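Local coordinates for protein Hep_Hag family (Burkholderia pseudomallei, PDB 3S6L) that probably mediates adhesion to host epithelial cells, as the YadA-like head domain of the trimeric autotransporter adhesin BoaA on the bacterial surface, at residues S65-L68 with S73-G76; Q98-S103 with S107-A112; S121-I124 with V129-A132. All blocks are in the same frame, centred on the assembly; numbering follows the deposited sequence.

Contact 1 (S65-L68 with S73-G76); sequences STAL and SASG
A74 points its methyl group straight at the strand T66-L68 and gives up more surface to this contact than any other residue. Its CB comes down over the flat face of the peptide that joins T66 to A67, with T66 O 3.5 Å from A74 CB. The methyl is held from two further directions: S65 CB lies 3.8 Å from A74 CB at one end, and A67 CB lies 4.0 Å from A74 CB at the other. Because S65 and A67 are alternate residues of an extended chain, both side chains face the loop S73-G76, and the A74 methyl fits between them.

S65 is the second main contributor. With chi1 at 65° the hydroxyl folds back over its own backbone and comes up to the A74 carbonyl, with A74 O 3.2 Å from S65 OG and 3.3 Å from S65 CB. The hydroxyl's hydrogen bond goes to the carbonyl of G62 in the preceding turn, so this buried polar atom is satisfied. A67 is simpler: besides the A74 methyl, its CB meets the backbone, with A74 N 3.9 Å away from A67 CB.

No hydrogen bond joins the two segments; the backbone bonds of T66 and A67 run within the sheet, to neighbouring coils. On the far face of the strand L68 meets L54 of the second subunit and L68 of the third. Small side chains between facing walls of a coil, with leucines turned to the trimer interior, belong to the left-handed parallel beta-roll of YadA-like heads.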
# COMPACT_ATOMS: atom_id res chain seq x y z
N SER A 65 12.57 -7.95 -4.36
CA SER A 65 11.22 -7.70 -4.87
C SER A 65 10.17 -8.47 -4.08
O SER A 65 10.47 -9.48 -3.43
CB SER A 65 11.12 -8.03 -6.36
OG SER A 65 11.31 -9.42 -6.56
N THR A 66 8.94 -7.95 -4.10
CA THR A 66 7.86 -8.53 -3.35
C THR A 66 6.61 -8.56 -4.24
O THR A 66 6.14 -7.53 -4.72
CB THR A 66 7.65 -7.73 -2.03
OG1 THR A 66 8.87 -7.71 -1.30
CG2 THR A 66 6.57 -8.32 -1.18
N ALA A 67 6.09 -9.74 -4.51
CA ALA A 67 4.93 -9.83 -5.39
C ALA A 67 3.82 -10.62 -4.70
O ALA A 67 3.98 -11.80 -4.43
CB ALA A 67 5.33 -10.47 -6.76
N LEU A 68 2.72 -9.97 -4.37
CA LEU A 68 1.70 -10.62 -3.51
C LEU A 68 0.35 -10.45 -4.15
O LEU A 68 -0.12 -9.33 -4.31
CB LEU A 68 1.70 -10.00 -2.11
CG LEU A 68 3.05 -9.70 -1.44
CD1 LEU A 68 2.84 -8.92 -0.13
CD2 LEU A 68 3.83 -10.99 -1.19
N SER A 73 3.39 -9.34 -10.38
CA SER A 73 4.76 -9.40 -10.88
C SER A 73 5.56 -8.21 -10.36
O SER A 73 5.08 -7.07 -10.40
CB SER A 73 4.75 -9.40 -12.42
OG SER A 73 6.08 -9.48 -12.91
N ALA A 74 6.74 -8.49 -9.84
CA ALA A 74 7.66 -7.47 -9.38
C ALA A 74 9.02 -7.84 -9.92
O ALA A 74 9.75 -8.59 -9.28
CB ALA A 74 7.70 -7.42 -7.84
N SER A 75 9.35 -7.35 -11.13
CA SER A 75 10.55 -7.77 -11.84
C SER A 75 11.65 -6.70 -11.75
O SER A 75 12.81 -6.96 -12.08
CB SER A 75 10.24 -8.12 -13.31
OG SER A 75 9.81 -6.96 -13.99
N GLY A 76 11.25 -5.50 -11.33
CA GLY A 76 12.21 -4.45 -11.10
C GLY A 76 13.04 -4.69 -9.85
O GLY A 76 12.62 -5.39 -8.91

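Contact 2 (Q98-S103 with S107-A112); sequences QGALAS and STALGA. With ZN (zinc ion), chain R.
A102 and A109 meet methyl to methyl between two walls of one coil of the left-handed beta-roll, the fold of YadA-like adhesin heads. The chain runs out along Q98-S103, turns, and returns along S107-A112, the two directions being 158° apart. Yet the walls face each other across the coil interior and share no hydrogen bond, unlike paired strands of a sheet.

The apolar contacts come from alanines. A109 CB sits 4.0 Å from A102 CB and 4.4 Å from A100 CB, so it packs against both methyls of the facing wall. It also lies over the face of the L101-A102 peptide, with L101 O 3.4 Å from A109 CB. A100 in turn places its CB 3.5 Å from G111 O. L110 points the other way and packs against L110 of both other subunits.

Among the polar groups, S107 OG rests against A102, 3.4 Å from A102 CB. A chi1 of 69° swings this hydroxyl inward, and its hydrogen bonding lies outside the two segments: the G104 carbonyl is the main partner, and the A116 carbonyl is a second one that must share or alternate for the single proton. At the far end the walls close in through a CA-H...O contact, A112 CA to Q98 O at 3.2 Å.

The metal contact belongs to Q98, whose side chain leaves the coil interior and packs on G78 of the third subunit. CG is anti to the backbone N and the chain then kinks at the next bond. The carboxamide is held at both ends: NE2 donates to Q84 OE1, while OE1 shares a zinc ion with H113 NE2. Q98 OE1 lies 2.1 Å from the zinc, and the angle CD-OE1-zinc is about 128°.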
# COMPACT_ATOMS: atom_id res chain seq x y z
N GLN A 98 -5.45 -3.95 -7.26
CA GLN A 98 -5.61 -4.91 -8.32
C GLN A 98 -5.29 -4.25 -9.67
O GLN A 98 -5.80 -3.14 -9.95
CB GLN A 98 -7.04 -5.49 -8.29
CG GLN A 98 -7.26 -6.74 -9.17
CD GLN A 98 -7.85 -6.37 -10.52
OE1 GLN A 98 -8.69 -5.48 -10.59
NE2 GLN A 98 -7.43 -7.08 -11.61
N GLY A 99 -4.44 -4.89 -10.50
CA GLY A 99 -4.11 -4.37 -11.86
C GLY A 99 -3.35 -3.05 -11.87
O GLY A 99 -3.31 -2.33 -12.88
N ALA A 100 -2.77 -2.68 -10.72
CA ALA A 100 -2.02 -1.45 -10.59
C ALA A 100 -0.66 -1.70 -11.26
O ALA A 100 -0.13 -2.80 -11.19
CB ALA A 100 -1.82 -1.07 -9.13
N LEU A 101 -0.11 -0.67 -11.89
CA LEU A 101 1.19 -0.83 -12.58
C LEU A 101 2.10 0.36 -12.25
O LEU A 101 1.72 1.50 -12.47
CB LEU A 101 1.04 -0.98 -14.10
CG LEU A 101 2.32 -1.05 -14.94
CD1 LEU A 101 3.06 -2.39 -14.76
CD2 LEU A 101 2.03 -0.79 -16.44
N ALA A 102 3.26 0.08 -11.66
CA ALA A 102 4.23 1.12 -11.40
C ALA A 102 5.42 0.72 -12.27
O ALA A 102 6.22 -0.14 -11.89
CB ALA A 102 4.61 1.14 -9.90
N SER A 103 5.52 1.33 -13.45
CA SER A 103 6.49 0.88 -14.43
C SER A 103 7.68 1.83 -14.52
O SER A 103 8.73 1.41 -14.89
CB SER A 103 5.85 0.70 -15.80
OG SER A 103 5.27 1.92 -16.17
N SER A 107 8.74 4.81 -9.35
CA SER A 107 7.34 5.19 -9.41
C SER A 107 6.50 4.45 -8.35
O SER A 107 6.93 3.46 -7.80
CB SER A 107 6.79 4.94 -10.83
OG SER A 107 6.70 3.54 -11.08
N THR A 108 5.30 4.94 -8.09
CA THR A 108 4.48 4.42 -7.03
C THR A 108 3.05 4.55 -7.50
O THR A 108 2.58 5.67 -7.79
CB THR A 108 4.70 5.23 -5.70
OG1 THR A 108 6.10 5.25 -5.39
CG2 THR A 108 3.94 4.63 -4.54
N ALA A 109 2.38 3.40 -7.62
CA ALA A 109 1.00 3.33 -8.11
C ALA A 109 0.12 2.80 -7.01
O ALA A 109 0.27 1.63 -6.61
CB ALA A 109 0.90 2.44 -9.36
N LEU A 110 -0.81 3.64 -6.53
CA LEU A 110 -1.66 3.33 -5.38
C LEU A 110 -3.15 3.39 -5.72
O LEU A 110 -3.74 4.47 -5.77
CB LEU A 110 -1.32 4.31 -4.24
CG LEU A 110 0.16 4.28 -3.80
CD1 LEU A 110 0.45 5.45 -2.90
CD2 LEU A 110 0.52 3.01 -3.09
N GLY A 111 -3.75 2.24 -6.00
CA GLY A 111 -5.16 2.19 -6.40
C GLY A 111 -5.37 1.24 -7.57
O GLY A 111 -4.49 1.09 -8.43
N ALA A 112 -6.54 0.60 -7.60
CA ALA A 112 -6.85 -0.41 -8.61
C ALA A 112 -6.72 0.21 -10.00
O ALA A 112 -7.27 1.28 -10.24
CB ALA A 112 -8.26 -0.96 -8.41
ZN ZN R . -9.92 -5.01 -12.22

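Contact 3 (S121-I124 with V129-A132); sequences SAAI and VASA
The peptide group joining A122 to A123 is the flat surface on which A130 rests. From the side of the facing wall the A130 methyl lies over one face of this plane, with A122 O 3.3 Å and A122 C 3.7 Å from A130 CB. The opposite face is turned to the side where the A122 methyl packs on V136. At its edges the group is tied into the sheet: backbone hydrogen bonds link A122 with S137 of the next coil and A123 with T108 of the coil before.

Two side chains border the A130 methyl. A123 CB stands 4.1 Å from A130 CB, and S121 OG lies 3.7 Å from A130 CB at the other end. This serine's chi1 of 66° carries OG toward the A130 side, while its hydrogen bond goes back to the carbonyl of A118. S121 CB also meets the next turn, 3.6 Å from A132 O.

Here strands 122-124 and 129-130 form two walls of one coil of the YadA-like left-handed beta-roll, joined by a short turn and meeting through their side chains, with no hydrogen bond between them. V129 turns its side chain away from the interior. On the other side of strand 122-124, I124 points into the trimer and packs against I124 of both the second and the third subunit. A132 reaches R146 of the second subunit.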
# COMPACT_ATOMS: atom_id res chain seq x y z
N SER A 121 7.40 9.30 -10.57
CA SER A 121 6.02 9.76 -10.49
C SER A 121 5.22 8.91 -9.55
O SER A 121 5.68 7.84 -9.14
CB SER A 121 5.36 9.73 -11.85
OG SER A 121 5.22 8.40 -12.32
N ALA A 122 4.03 9.41 -9.20
CA ALA A 122 3.07 8.66 -8.43
C ALA A 122 1.66 8.83 -8.95
O ALA A 122 1.25 9.92 -9.37
CB ALA A 122 3.14 9.05 -6.92
N ALA A 123 0.91 7.74 -8.89
CA ALA A 123 -0.49 7.75 -9.29
C ALA A 123 -1.29 7.34 -8.07
O ALA A 123 -1.06 6.24 -7.54
CB ALA A 123 -0.72 6.77 -10.44
N ILE A 124 -2.18 8.22 -7.63
CA ILE A 124 -3.01 7.99 -6.43
C ILE A 124 -4.48 7.90 -6.84
O ILE A 124 -5.04 8.83 -7.44
CB ILE A 124 -2.88 9.18 -5.43
CG1 ILE A 124 -1.44 9.48 -5.05
CG2 ILE A 124 -3.68 8.94 -4.18
CD1 ILE A 124 -0.69 8.29 -4.51
N VAL A 129 -3.60 8.05 -13.62
CA VAL A 129 -2.45 7.88 -14.52
C VAL A 129 -1.45 9.00 -14.26
O VAL A 129 -1.83 10.18 -14.14
CB VAL A 129 -2.88 7.88 -15.98
CG1 VAL A 129 -1.67 7.61 -16.92
CG2 VAL A 129 -3.98 6.86 -16.22
N ALA A 130 -0.17 8.62 -14.11
CA ALA A 130 0.92 9.57 -13.94
C ALA A 130 1.88 9.41 -15.09
O ALA A 130 2.65 8.44 -15.15
CB ALA A 130 1.64 9.36 -12.58
N SER A 131 1.84 10.36 -16.03
CA SER A 131 2.65 10.21 -17.22
C SER A 131 3.66 11.34 -17.37
O SER A 131 4.34 11.44 -18.40
CB SER A 131 1.76 10.08 -18.47
OG SER A 131 0.90 11.22 -18.60
N ALA A 132 3.75 12.18 -16.35
CA ALA A 132 4.71 13.28 -16.33
C ALA A 132 5.73 12.95 -15.26
O ALA A 132 5.35 12.53 -14.17
CB ALA A 132 4.00 14.65 -16.00

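The three contacts follow in series along the chain and climb the same roll, with strands 66-68, 108-110 and 122-124 in one long sheet. Contacts 2 and 3 are direct neighbours, their centres 9 Å apart. Probable backbone hydrogen bonds join them, L110 N to A123 O at 2.8 Å and T108 O to A123 N at 2.9 Å, and L110 CD1 packs 3.5 Å from I124 CD1. Contact 1 stands apart, its centre about 12 Å from that of contact 2 and 19 Å from that of contact 3. A zinc ligand belongs to contact 2 alone; in contact 3 the V129 side chain lies about 10 Å from a bound zinc ion.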